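Local structure of putative uncharacterized protein (Streptococcus pyogenes serotype M1, 3VZH) at residues A[118-121]-A[122-126]; A[107-110]-A[111-114]; A[194-198]-A[199-203]; A[50-53]-A[54-57]. The protein probably cleaves precursor CRISPR RNA as a Cas5d-type endoribonuclease of the type I-C CRISPR antiviral defence system. All coordinates share one frame; numbering follows the deposited sequence.

Contact 1: A[118-121]-A[122-126]; sequences PAKH and EAIME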
ATOM      1  N   PRO A 118     -17.025   8.011  12.928  1.00 30.89           N
ATOM      2  CA  PRO A 118     -15.928   8.575  12.184  1.00 30.91           C
ATOM      3  C   PRO A 118     -14.893   9.289  13.079  1.00 31.83           C
ATOM      4  O   PRO A 118     -13.697   9.088  12.855  1.00 29.67           O
ATOM      5  CB  PRO A 118     -16.603   9.592  11.215  1.00 33.10           C
ATOM      6  CG  PRO A 118     -18.038   9.574  11.522  1.00 35.66           C
ATOM      7  CD  PRO A 118     -18.353   8.431  12.415  1.00 33.95           C
ATOM      8  N   ALA A 119     -15.322  10.041  14.113  1.00 30.96           N
ATOM      9  CA  ALA A 119     -14.330  10.766  14.935  1.00 30.61           C
ATOM     10  C   ALA A 119     -13.463   9.785  15.695  1.00 32.80           C
ATOM     11  O   ALA A 119     -12.255  10.019  15.847  1.00 33.84           O
ATOM     12  CB  ALA A 119     -15.007  11.753  15.898  1.00 33.58           C
ATOM     13  N   LYS A 120     -14.079   8.704  16.173  1.00 30.77           N
ATOM     14  CA  LYS A 120     -13.345   7.670  16.907  1.00 29.00           C
ATOM     15  C   LYS A 120     -12.246   7.072  16.002  1.00 27.72           C
ATOM     16  O   LYS A 120     -11.075   6.973  16.364  1.00 28.04           O
ATOM     17  CB  LYS A 120     -14.265   6.520  17.334  1.00 31.84           C
ATOM     18  CG  LYS A 120     -13.538   5.366  18.096  1.00 35.50           C
ATOM     19  CD  LYS A 120     -14.459   4.124  18.214  1.00 37.44           C
ATOM     20  CE  LYS A 120     -13.773   2.861  18.733  1.00 40.00           C
ATOM     21  NZ  LYS A 120     -14.769   1.771  18.905  1.00 42.52           N
ATOM     22  N   HIS A 121     -12.660   6.599  14.831  1.00 26.46           N
ATOM     23  CA  HIS A 121     -11.689   5.875  13.975  1.00 25.60           C
ATOM     24  C   HIS A 121     -10.674   6.763  13.334  1.00 24.46           C
ATOM     25  O   HIS A 121      -9.508   6.317  13.158  1.00 25.75           O
ATOM     26  CB  HIS A 121     -12.389   5.020  12.956  1.00 23.75           C
ATOM     27  CG  HIS A 121     -13.126   3.878  13.573  1.00 24.79           C
ATOM     28  ND1 HIS A 121     -12.512   2.925  14.300  1.00 25.70           N
ATOM     29  CD2 HIS A 121     -14.483   3.596  13.631  1.00 25.87           C
ATOM     30  CE1 HIS A 121     -13.378   1.988  14.687  1.00 26.92           C
ATOM     31  NE2 HIS A 121     -14.618   2.416  14.332  1.00 26.55           N
ATOM     32  N   GLU A 122     -11.058   7.979  12.981  1.00 24.91           N
ATOM     33  CA  GLU A 122     -10.053   8.971  12.509  1.00 25.18           C
ATOM     34  C   GLU A 122      -9.010   9.326  13.568  1.00 26.12           C
ATOM     35  O   GLU A 122      -7.808   9.373  13.247  1.00 23.95           O
ATOM     36  CB  GLU A 122     -10.681  10.253  11.939  1.00 25.51           C
ATOM     37  CG  GLU A 122     -11.440  10.091  10.621  1.00 26.50           C
ATOM     38  CD  GLU A 122     -11.638  11.439   9.919  1.00 31.92           C
ATOM     39  OE1 GLU A 122     -12.001  11.483   8.740  1.00 30.64           O
ATOM     40  OE2 GLU A 122     -11.415  12.496  10.559  1.00 34.79           O
ATOM     41  N   ALA A 123      -9.426   9.459  14.833  1.00 24.74           N
ATOM     42  CA  ALA A 123      -8.480   9.762  15.924  1.00 25.12           C
ATOM     43  C   ALA A 123      -7.485   8.662  16.197  1.00 26.62           C
ATOM     44  O   ALA A 123      -6.267   8.890  16.325  1.00 25.39           O
ATOM     45  CB  ALA A 123      -9.216  10.200  17.221  1.00 26.29           C
ATOM     46  N   ILE A 124      -8.014   7.439  16.230  1.00 25.48           N
ATOM     47  CA  ILE A 124      -7.176   6.286  16.411  1.00 25.17           C
ATOM     48  C   ILE A 124      -6.224   6.089  15.266  1.00 24.93           C
ATOM     49  O   ILE A 124      -5.044   5.727  15.481  1.00 24.34           O
ATOM     50  CB  ILE A 124      -8.049   5.052  16.651  1.00 25.31           C
ATOM     51  CG1 ILE A 124      -8.840   5.306  17.943  1.00 27.77           C
ATOM     52  CG2 ILE A 124      -7.186   3.792  16.854  1.00 25.24           C
ATOM     53  CD1 ILE A 124      -9.675   4.120  18.353  1.00 27.61           C
ATOM     54  N   MET A 125      -6.711   6.312  14.029  1.00 24.59           N
ATOM     55  CA  MET A 125      -5.841   6.191  12.887  1.00 22.69           C
ATOM     56  C   MET A 125      -4.679   7.223  12.999  1.00 22.51           C
ATOM     57  O   MET A 125      -3.539   6.863  12.811  1.00 22.49           O
ATOM     58  CB  MET A 125      -6.651   6.412  11.583  1.00 21.66           C
ATOM     59  CG  MET A 125      -5.770   6.225  10.317  1.00 22.07           C
ATOM     60  SD  MET A 125      -5.087   4.553  10.070  1.00 22.64           S
ATOM     61  CE  MET A 125      -6.513   3.584   9.470  1.00 23.44           C
ATOM     62  N   GLU A 126      -4.991   8.481  13.278  1.00 23.67           N
ATOM     63  CA  GLU A 126      -3.902   9.431  13.469  1.00 25.23           C
ATOM     64  C   GLU A 126      -2.878   9.042  14.556  1.00 25.07           C
ATOM     65  O   GLU A 126      -1.642   9.152  14.328  1.00 27.59           O
ATOM     66  CB  GLU A 126      -4.437  10.811  13.792  1.00 31.24           C
ATOM     67  CG  GLU A 126      -5.541  11.241  12.920  1.00 37.22           C
ATOM     68  CD  GLU A 126      -6.085  12.601  13.378  1.00 47.99           C
ATOM     69  OE1 GLU A 126      -6.518  13.363  12.494  1.00 50.12           O
ATOM     70  OE2 GLU A 126      -6.089  12.897  14.605  1.00 49.49           O
TER
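The aliphatic stem of K120 lies beside I124 one helical turn on, both side chains pointing the same way, with K120 CG 4.1 Å from I124 CD1. With CG anti to the backbone N (chi1 179°), the K120 chain runs out extended to its salt bridge with D115, and CD passes over one face of the H121 imidazole near its rim. I124 leans back on the turn before it: its CG1 sits 3.2 Å from K120 O, the oxygen that accepts the bond from I124 N at 3.1 Å. This is the first part of helix 118-130, which starts at P118 and is the second helix of a β-α-β-β-α-β, RRM-like domain. E122 N donates to P118 O at 2.9 Å, nearly in line with the carbonyl, while its side chain starts close to the same oxygen, E122 CG 3.3 Å from P118 O, before OE1 reaches the backbone N of R7. On the buried side, M125 N bonds to H121 O at 2.9 Å. The H121 ring is held at both nitrogens, by Y50 OH at ND1 and D115 O at NE2. The M125 chain bends away to touch F55 and N57 of strand 55-64.

Contact 2: A[107-110]-A[111-114]; sequences EDRK and DLNS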
ATOM      1  N   GLU A 107     -18.988  -2.674   4.019  1.00 31.36           N
ATOM      2  CA  GLU A 107     -20.377  -3.090   3.781  1.00 32.96           C
ATOM      3  C   GLU A 107     -20.519  -4.599   3.827  1.00 34.82           C
ATOM      4  O   GLU A 107     -21.646  -5.165   3.748  1.00 37.16           O
ATOM      5  CB  GLU A 107     -20.962  -2.518   2.458  1.00 37.79           C
ATOM      6  CG  GLU A 107     -21.177  -1.022   2.534  1.00 41.12           C
ATOM      7  CD  GLU A 107     -22.120  -0.581   3.667  1.00 40.54           C
ATOM      8  OE1 GLU A 107     -22.178   0.609   3.906  1.00 43.46           O
ATOM      9  OE2 GLU A 107     -22.818  -1.362   4.336  1.00 45.19           O
ATOM     10  N   ASP A 108     -19.397  -5.284   3.986  1.00 35.12           N
ATOM     11  CA  ASP A 108     -19.472  -6.726   4.289  1.00 37.56           C
ATOM     12  C   ASP A 108     -19.692  -6.968   5.775  1.00 37.19           C
ATOM     13  O   ASP A 108     -19.848  -8.119   6.206  1.00 41.01           O
ATOM     14  CB  ASP A 108     -18.199  -7.434   3.866  1.00 42.12           C
ATOM     15  CG  ASP A 108     -18.007  -7.450   2.376  1.00 45.31           C
ATOM     16  OD1 ASP A 108     -19.019  -7.379   1.678  1.00 42.99           O
ATOM     17  OD2 ASP A 108     -16.844  -7.536   1.916  1.00 52.99           O
ATOM     18  N   ARG A 109     -19.652  -5.906   6.573  1.00 33.18           N
ATOM     19  CA  ARG A 109     -19.897  -6.055   8.033  1.00 33.10           C
ATOM     20  C   ARG A 109     -20.909  -5.061   8.522  1.00 36.13           C
ATOM     21  O   ARG A 109     -20.621  -4.145   9.298  1.00 38.12           O
ATOM     22  CB  ARG A 109     -18.578  -5.924   8.824  1.00 30.48           C
ATOM     23  CG  ARG A 109     -17.581  -7.036   8.512  1.00 28.04           C
ATOM     24  CD  ARG A 109     -18.055  -8.385   9.064  1.00 30.08           C
ATOM     25  NE  ARG A 109     -18.440  -8.375  10.494  1.00 28.35           N
ATOM     26  CZ  ARG A 109     -17.581  -8.623  11.484  1.00 27.85           C
ATOM     27  NH1 ARG A 109     -18.020  -8.594  12.740  1.00 27.38           N
ATOM     28  NH2 ARG A 109     -16.274  -8.899  11.199  1.00 26.89           N
ATOM     29  N   LYS A 110     -22.122  -5.303   8.054  1.00 40.20           N
ATOM     30  CA  LYS A 110     -23.342  -4.597   8.463  1.00 45.14           C
ATOM     31  C   LYS A 110     -23.642  -4.734   9.963  1.00 40.34           C
ATOM     32  O   LYS A 110     -24.201  -3.835  10.585  1.00 44.59           O
ATOM     33  CB  LYS A 110     -24.519  -5.165   7.659  1.00 50.92           C
ATOM     34  CG  LYS A 110     -24.172  -5.612   6.229  1.00 56.32           C
ATOM     35  CD  LYS A 110     -25.215  -5.111   5.232  1.00 56.34           C
ATOM     36  CE  LYS A 110     -24.614  -4.598   3.911  1.00 55.38           C
ATOM     37  NZ  LYS A 110     -25.102  -3.208   3.628  1.00 55.53           N
ATOM     38  N   ASP A 111     -23.223  -5.840  10.555  1.00 35.17           N
ATOM     39  CA  ASP A 111     -23.458  -6.040  11.981  1.00 34.88           C
ATOM     40  C   ASP A 111     -22.698  -5.030  12.850  1.00 36.13           C
ATOM     41  O   ASP A 111     -23.004  -4.908  14.045  1.00 37.32           O
ATOM     42  CB  ASP A 111     -23.047  -7.457  12.350  1.00 33.92           C
ATOM     43  CG  ASP A 111     -21.565  -7.731  12.010  1.00 34.09           C
ATOM     44  OD1 ASP A 111     -20.849  -8.201  12.891  1.00 33.64           O
ATOM     45  OD2 ASP A 111     -21.117  -7.455  10.888  1.00 31.13           O
ATOM     46  N   LEU A 112     -21.692  -4.336  12.275  1.00 31.47           N
ATOM     47  CA  LEU A 112     -20.909  -3.404  13.043  1.00 31.12           C
ATOM     48  C   LEU A 112     -21.360  -1.987  12.844  1.00 31.60           C
ATOM     49  O   LEU A 112     -20.645  -1.064  13.102  1.00 28.38           O
ATOM     50  CB  LEU A 112     -19.421  -3.517  12.686  1.00 30.70           C
ATOM     51  CG  LEU A 112     -18.798  -4.856  12.951  1.00 31.56           C
ATOM     52  CD1 LEU A 112     -17.337  -4.777  12.514  1.00 30.26           C
ATOM     53  CD2 LEU A 112     -18.978  -5.159  14.445  1.00 31.85           C
ATOM     54  N   ASN A 113     -22.623  -1.809  12.525  1.00 34.15           N
ATOM     55  CA  ASN A 113     -23.123  -0.465  12.323  1.00 34.63           C
ATOM     56  C   ASN A 113     -22.924   0.486  13.521  1.00 33.39           C
ATOM     57  O   ASN A 113     -22.640   1.661  13.330  1.00 33.00           O
ATOM     58  CB  ASN A 113     -24.615  -0.542  11.861  1.00 39.36           C
ATOM     59  CG  ASN A 113     -25.093   0.739  11.231  1.00 42.16           C
ATOM     60  OD1 ASN A 113     -25.801   1.508  11.867  1.00 50.45           O
ATOM     61  ND2 ASN A 113     -24.662   1.008  10.021  1.00 43.67           N
ATOM     62  N   SER A 114     -23.055  -0.004  14.755  1.00 33.80           N
ATOM     63  CA  SER A 114     -22.928   0.886  15.960  1.00 37.23           C
ATOM     64  C   SER A 114     -21.521   1.416  16.206  1.00 34.80           C
ATOM     65  O   SER A 114     -21.322   2.444  16.889  1.00 32.94           O
ATOM     66  CB  SER A 114     -23.490   0.180  17.217  1.00 38.32           C
ATOM     67  OG  SER A 114     -22.632  -0.890  17.582  1.00 37.50           O
TER
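R109 grips the carboxylate of D111 side-on with two nitrogens, one to each oxygen. NE bonds to D111 OD2 and NH1 to D111 OD1, each at 2.9 Å and nearly straight, and both oxygens use the syn lone pair. The guanidinium and carboxylate planes lie only 15° apart, so the two hydrogen bonds of this one ion pair close an almost flat ring. D111 can reach because its CG stands between its own backbone N and carbonyl carbon (chi1 58°), which swings the carboxylate back along the chain, while the R109 chain folds at chi2 and chi3 to meet it. A second salt bridge lies within 107-110: K110 NZ meets E107 OE2 at 3.0 Å from above the carboxylate plane, and the other oxygen of E107 pairs with R116.

The packing falls to L112, whose CD1 sits over one face of the R109 guanidinium, toward the rim, and whose CG comes within 3.8 Å of R109 NH1. L112 and R109 both pack on P53 as well.

Two backbone bonds wind the chain, L112 N to R109 O and N113 N to K110 O, both 3.2 Å long. Each spans three residues and approaches from well above the carbonyl plane, the pattern of a short 3-10 turn, here on the surface in the connection from strand 95-105 to helix 118-130.

Contact 3: A[194-198]-A[199-203]; sequences TVMKN and GVITF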
ATOM      1  N   THR A 194       0.622  -0.729 -14.882  1.00 26.45           N
ATOM      2  CA  THR A 194       0.936   0.128 -13.745  1.00 25.95           C
ATOM      3  C   THR A 194       1.981   1.164 -14.225  1.00 24.45           C
ATOM      4  O   THR A 194       3.063   0.775 -14.640  1.00 27.39           O
ATOM      5  CB  THR A 194       1.410  -0.761 -12.534  1.00 25.36           C
ATOM      6  OG1 THR A 194       0.347  -1.699 -12.131  1.00 28.75           O
ATOM      7  CG2 THR A 194       1.880   0.143 -11.328  1.00 30.92           C
ATOM      8  N   VAL A 195       1.687   2.461 -14.226  1.00 24.07           N
ATOM      9  CA  VAL A 195       2.596   3.458 -14.748  1.00 24.47           C
ATOM     10  C   VAL A 195       2.960   4.374 -13.607  1.00 24.21           C
ATOM     11  O   VAL A 195       2.109   4.836 -12.883  1.00 23.92           O
ATOM     12  CB  VAL A 195       1.934   4.305 -15.865  1.00 25.18           C
ATOM     13  CG1 VAL A 195       2.898   5.313 -16.456  1.00 26.98           C
ATOM     14  CG2 VAL A 195       1.446   3.360 -16.973  1.00 28.79           C
ATOM     15  N   MET A 196       4.257   4.561 -13.403  1.00 23.47           N
ATOM     16  CA  MET A 196       4.781   5.481 -12.392  1.00 23.26           C
ATOM     17  C   MET A 196       5.109   6.832 -13.047  1.00 23.22           C
ATOM     18  O   MET A 196       6.002   6.895 -13.916  1.00 23.18           O
ATOM     19  CB  MET A 196       6.026   4.830 -11.743  1.00 22.30           C
ATOM     20  CG  MET A 196       6.528   5.620 -10.527  1.00 23.54           C
ATOM     21  SD  MET A 196       7.969   4.920  -9.718  1.00 24.44           S
ATOM     22  CE  MET A 196       9.258   4.989 -11.007  1.00 26.44           C
ATOM     23  N   LYS A 197       4.419   7.907 -12.635  1.00 25.12           N
ATOM     24  CA  LYS A 197       4.534   9.208 -13.314  1.00 25.77           C
ATOM     25  C   LYS A 197       5.132  10.158 -12.327  1.00 26.38           C
ATOM     26  O   LYS A 197       4.526  10.427 -11.275  1.00 25.07           O
ATOM     27  CB  LYS A 197       3.135   9.729 -13.751  1.00 29.72           C
ATOM     28  CG  LYS A 197       2.437   8.765 -14.743  1.00 32.65           C
ATOM     29  CD  LYS A 197       1.045   9.276 -15.102  1.00 38.66           C
ATOM     30  CE  LYS A 197       0.458   8.494 -16.269  1.00 41.87           C
ATOM     31  NZ  LYS A 197      -1.014   8.494 -16.034  1.00 43.77           N
ATOM     32  N   ASN A 198       6.359  10.655 -12.585  1.00 25.64           N
ATOM     33  CA  ASN A 198       7.075  11.466 -11.654  1.00 27.94           C
ATOM     34  C   ASN A 198       7.265  10.796 -10.319  1.00 26.89           C
ATOM     35  O   ASN A 198       7.246  11.487  -9.274  1.00 26.19           O
ATOM     36  CB  ASN A 198       6.359  12.817 -11.501  1.00 28.48           C
ATOM     37  CG  ASN A 198       6.234  13.546 -12.849  1.00 30.99           C
ATOM     38  OD1 ASN A 198       7.214  13.734 -13.511  1.00 29.76           O
ATOM     39  ND2 ASN A 198       5.028  13.961 -13.219  1.00 32.01           N
ATOM     40  N   GLY A 199       7.362   9.484 -10.345  1.00 25.53           N
ATOM     41  CA  GLY A 199       7.430   8.707  -9.101  1.00 24.72           C
ATOM     42  C   GLY A 199       6.099   8.331  -8.441  1.00 24.15           C
ATOM     43  O   GLY A 199       6.114   7.670  -7.383  1.00 22.50           O
ATOM     44  N   VAL A 200       4.977   8.761  -9.030  1.00 21.96           N
ATOM     45  CA  VAL A 200       3.648   8.652  -8.426  1.00 23.52           C
ATOM     46  C   VAL A 200       2.894   7.503  -9.086  1.00 22.58           C
ATOM     47  O   VAL A 200       2.753   7.466 -10.335  1.00 21.87           O
ATOM     48  CB  VAL A 200       2.788   9.923  -8.624  1.00 26.27           C
ATOM     49  CG1 VAL A 200       1.506   9.738  -7.785  1.00 27.56           C
ATOM     50  CG2 VAL A 200       3.566  11.134  -8.088  1.00 25.30           C
ATOM     51  N   ILE A 201       2.339   6.613  -8.291  1.00 23.67           N
ATOM     52  CA  ILE A 201       1.489   5.551  -8.856  1.00 22.38           C
ATOM     53  C   ILE A 201       0.100   5.771  -8.262  1.00 22.95           C
ATOM     54  O   ILE A 201      -0.077   5.692  -7.007  1.00 23.67           O
ATOM     55  CB  ILE A 201       1.950   4.109  -8.523  1.00 25.23           C
ATOM     56  CG1 ILE A 201       3.323   3.848  -9.153  1.00 26.37           C
ATOM     57  CG2 ILE A 201       0.975   3.094  -9.156  1.00 26.43           C
ATOM     58  CD1 ILE A 201       3.996   2.611  -8.679  1.00 24.66           C
ATOM     59  N   THR A 202      -0.875   6.053  -9.136  1.00 22.39           N
ATOM     60  CA  THR A 202      -2.271   6.365  -8.683  1.00 22.97           C
ATOM     61  C   THR A 202      -3.084   5.140  -8.986  1.00 26.41           C
ATOM     62  O   THR A 202      -3.259   4.744 -10.194  1.00 26.54           O
ATOM     63  CB  THR A 202      -2.862   7.606  -9.378  1.00 26.87           C
ATOM     64  OG1 THR A 202      -1.964   8.669  -9.214  1.00 27.08           O
ATOM     65  CG2 THR A 202      -4.234   8.088  -8.777  1.00 27.57           C
ATOM     66  N   PHE A 203      -3.564   4.511  -7.953  1.00 26.21           N
ATOM     67  CA  PHE A 203      -4.168   3.230  -8.179  1.00 27.76           C
ATOM     68  C   PHE A 203      -5.556   3.223  -8.807  1.00 31.41           C
ATOM     69  O   PHE A 203      -6.373   4.076  -8.506  1.00 31.95           O
ATOM     70  CB  PHE A 203      -4.182   2.417  -6.881  1.00 27.67           C
ATOM     71  CG  PHE A 203      -2.798   2.061  -6.442  1.00 27.71           C
ATOM     72  CD1 PHE A 203      -2.089   1.027  -7.060  1.00 25.51           C
ATOM     73  CD2 PHE A 203      -2.187   2.821  -5.433  1.00 27.77           C
ATOM     74  CE1 PHE A 203      -0.794   0.739  -6.686  1.00 27.30           C
ATOM     75  CE2 PHE A 203      -0.882   2.528  -5.032  1.00 32.04           C
ATOM     76  CZ  PHE A 203      -0.189   1.470  -5.658  1.00 29.48           C
TER
HETATM   77  O   HOH W   1      -0.227   6.098 -11.955  1.00 28.37           O
HETATM   78  O   HOH W   2       8.288   7.919 -12.584  1.00 24.87           O
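M196 and I201 sit side by side on one face of a tight β-hairpin, where strand 188-197 reverses through a type I' turn (K197 to V200) into strand 200-213. M196 CB touches I201 CG1 at 3.9 Å on the buried side of the hairpin, with V36 against both residues. Beyond CB the M196 chain, its CG anti to the backbone N (chi1 -171°), runs alongside the turn, M196 CG resting 3.4 Å from G199 C. Farther from the turn, I201 crosses T194 at a slant, methyl to methyl, CG2 of I201 lying 3.8 Å from T194 CG2. The same I201 CG2 is placed over one face of the F203 ring, near its rim. V200 turns otherwise: its CB lies 3.2 Å from K197 O and its side chain reaches E61.

K197 and V200 form an antiparallel hydrogen-bonded pair, N-H to O in both directions, which makes this a two-residue loop. N198 and G199 both take positive phi, as the turn requires. G199 is further tied by backbone bonding to V64, and N198 OD1 to the N of G165. Past the pair the strands diverge, and the direct bond expected between V195 and T202 is replaced by a water that donates to V195 O at 2.8 Å and accepts from T202 N at 2.9 Å.

Contact 4: A[50-53]-A[54-57]; sequences YYKP and TFTN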
ATOM      1  N   TYR A  50      -3.475   0.320  11.410  1.00 21.18           N
ATOM      2  CA  TYR A  50      -4.721   0.218  12.182  1.00 22.15           C
ATOM      3  C   TYR A  50      -5.764  -0.508  11.340  1.00 22.49           C
ATOM      4  O   TYR A  50      -6.032  -0.107  10.182  1.00 24.11           O
ATOM      5  CB  TYR A  50      -5.205   1.625  12.542  1.00 20.95           C
ATOM      6  CG  TYR A  50      -6.522   1.710  13.294  1.00 22.40           C
ATOM      7  CD1 TYR A  50      -6.864   0.772  14.302  1.00 22.73           C
ATOM      8  CD2 TYR A  50      -7.390   2.748  13.026  1.00 21.90           C
ATOM      9  CE1 TYR A  50      -8.083   0.896  14.989  1.00 24.92           C
ATOM     10  CE2 TYR A  50      -8.614   2.852  13.682  1.00 22.31           C
ATOM     11  CZ  TYR A  50      -8.927   1.928  14.674  1.00 24.78           C
ATOM     12  OH  TYR A  50     -10.140   2.055  15.371  1.00 26.78           O
ATOM     13  N   TYR A  51      -6.310  -1.568  11.920  1.00 23.24           N
ATOM     14  CA  TYR A  51      -7.282  -2.434  11.238  1.00 21.68           C
ATOM     15  C   TYR A  51      -8.496  -2.600  12.152  1.00 21.56           C
ATOM     16  O   TYR A  51      -8.327  -2.869  13.371  1.00 22.80           O
ATOM     17  CB  TYR A  51      -6.711  -3.851  10.965  1.00 23.06           C
ATOM     18  CG  TYR A  51      -7.808  -4.668  10.350  1.00 22.77           C
ATOM     19  CD1 TYR A  51      -8.144  -4.506   9.004  1.00 26.06           C
ATOM     20  CD2 TYR A  51      -8.581  -5.530  11.114  1.00 25.12           C
ATOM     21  CE1 TYR A  51      -9.228  -5.191   8.456  1.00 27.18           C
ATOM     22  CE2 TYR A  51      -9.663  -6.202  10.577  1.00 26.16           C
ATOM     23  CZ  TYR A  51      -9.946  -6.046   9.214  1.00 30.36           C
ATOM     24  OH  TYR A  51     -10.999  -6.691   8.572  1.00 29.49           O
ATOM     25  N   LYS A  52      -9.696  -2.407  11.613  1.00 21.59           N
ATOM     26  CA  LYS A  52     -10.941  -2.866  12.298  1.00 24.26           C
ATOM     27  C   LYS A  52     -11.845  -3.439  11.241  1.00 25.02           C
ATOM     28  O   LYS A  52     -11.830  -2.947  10.105  1.00 26.21           O
ATOM     29  CB  LYS A  52     -11.638  -1.686  13.019  1.00 25.30           C
ATOM     30  CG  LYS A  52     -10.948  -1.165  14.249  1.00 27.51           C
ATOM     31  CD  LYS A  52     -10.955  -2.104  15.391  1.00 28.74           C
ATOM     32  CE  LYS A  52     -12.228  -1.900  16.189  1.00 34.18           C
ATOM     33  NZ  LYS A  52     -12.417  -2.885  17.276  1.00 35.25           N
ATOM     34  N   PRO A  53     -12.626  -4.481  11.564  1.00 25.29           N
ATOM     35  CA  PRO A  53     -13.550  -5.030  10.592  1.00 24.88           C
ATOM     36  C   PRO A  53     -14.651  -3.995  10.269  1.00 25.23           C
ATOM     37  O   PRO A  53     -15.339  -4.100   9.251  1.00 24.67           O
ATOM     38  CB  PRO A  53     -14.142  -6.233  11.338  1.00 24.79           C
ATOM     39  CG  PRO A  53     -13.942  -5.922  12.801  1.00 26.01           C
ATOM     40  CD  PRO A  53     -12.636  -5.205  12.839  1.00 24.69           C
ATOM     41  N   THR A  54     -14.721  -2.934  11.053  1.00 24.11           N
ATOM     42  CA  THR A  54     -15.781  -1.908  10.842  1.00 24.66           C
ATOM     43  C   THR A  54     -15.548  -1.112   9.561  1.00 25.61           C
ATOM     44  O   THR A  54     -16.512  -0.673   8.926  1.00 25.09           O
ATOM     45  CB  THR A  54     -15.752  -0.881  11.992  1.00 23.56           C
ATOM     46  OG1 THR A  54     -15.867  -1.602  13.237  1.00 25.64           O
ATOM     47  CG2 THR A  54     -17.002  -0.002  11.949  1.00 23.35           C
ATOM     48  N   PHE A  55     -14.264  -0.908   9.218  1.00 22.49           N
ATOM     49  CA  PHE A  55     -13.959  -0.168   8.005  1.00 22.40           C
ATOM     50  C   PHE A  55     -12.921  -0.904   7.125  1.00 23.37           C
ATOM     51  O   PHE A  55     -12.338  -1.971   7.525  1.00 24.58           O
ATOM     52  CB  PHE A  55     -13.479   1.275   8.392  1.00 22.33           C
ATOM     53  CG  PHE A  55     -12.169   1.307   9.210  1.00 23.34           C
ATOM     54  CD1 PHE A  55     -12.218   1.399  10.645  1.00 23.89           C
ATOM     55  CD2 PHE A  55     -10.898   1.274   8.575  1.00 22.94           C
ATOM     56  CE1 PHE A  55     -11.025   1.438  11.403  1.00 21.76           C
ATOM     57  CE2 PHE A  55      -9.708   1.296   9.319  1.00 22.75           C
ATOM     58  CZ  PHE A  55      -9.781   1.377  10.738  1.00 21.67           C
ATOM     59  N   THR A  56     -12.807  -0.395   5.907  1.00 22.02           N
ATOM     60  CA  THR A  56     -11.883  -0.917   4.931  1.00 23.00           C
ATOM     61  C   THR A  56     -10.936   0.228   4.540  1.00 22.93           C
ATOM     62  O   THR A  56     -11.349   1.266   4.003  1.00 22.62           O
ATOM     63  CB  THR A  56     -12.644  -1.285   3.658  1.00 25.86           C
ATOM     64  OG1 THR A  56     -13.605  -2.277   4.024  1.00 25.52           O
ATOM     65  CG2 THR A  56     -11.620  -1.823   2.540  1.00 25.40           C
ATOM     66  N   ASN A  57      -9.626  -0.031   4.684  1.00 21.09           N
ATOM     67  CA  ASN A  57      -8.648   0.970   4.202  1.00 21.50           C
ATOM     68  C   ASN A  57      -8.517   0.872   2.658  1.00 19.92           C
ATOM     69  O   ASN A  57      -8.429  -0.253   2.110  1.00 22.73           O
ATOM     70  CB  ASN A  57      -7.290   0.621   4.830  1.00 21.08           C
ATOM     71  CG  ASN A  57      -7.257   0.972   6.306  1.00 23.30           C
ATOM     72  OD1 ASN A  57      -7.702   2.068   6.713  1.00 23.81           O
ATOM     73  ND2 ASN A  57      -6.687   0.097   7.103  1.00 23.79           N
TER
HETATM   74  O   HOH W   3     -12.377  -4.628   7.321  1.00 29.17           O
HETATM   75  O   HOH W   4      -9.611  -1.767   8.651  1.00 26.67           O
HETATM   76  O   HOH W   5     -15.318  -3.704  15.620  1.00 53.24           O
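F55 O receives hydrogen bonds from two waters that tie it back to Y51 and K52: one, 2.7 Å from F55 O, also bonds Y51 OH, and the other accepts from K52 N. K52 to F55 is a type I β turn that carries the chain from helix 39-49 into strand 55-64, the α1-to-β2 connection of an RRM-like fold. The turn is closed by F55 N bonding to K52 O at 3.3 Å. F55 CG stands between its backbone N and carbonyl carbon (chi1 63°), which folds the ring back against Y50 and K52. There CZ sits over one face of the Y50 ring, 3.5 Å from Y50 CE2. The two planes are 58° apart, an oblique pair. K52 N lies over a face of the F55 ring, and K52 CB comes within 3.6 Å of F55 CE1. H121 and F103 add further rings around F55. T54 OG1 takes part in a bond with D115 and receives one from a water that K52 NZ holds only weakly. From its strand N57 reaches back to Y50, just past helix 39-49: ND2, also bonded to D47, gives a hydrogen to Y50 O at 3.2 Å, that oxygen lying in the amide plane.

In the fold
Contacts 1, 2 and 4 form one cluster, on the same side of the chain's centre. Contact 4 is its hub, its centre about 11 Å from the centres of both others. Toward contact 1 it offers Y50, which adds to the Y50-H121 bond a packing contact, its CZ 3.4 Å from I124 CG2. Toward contact 2 it offers the turn, with T54 N 3.5 Å from L112 CD1. Contacts 1 and 2 merely adjoin in sequence, their centres about 17 Å apart. Contact 3 stands apart, about 10 Å from contact 4 at the nearest atoms, but strand 200-213 pairs with strand 55-64, so one sheet links them.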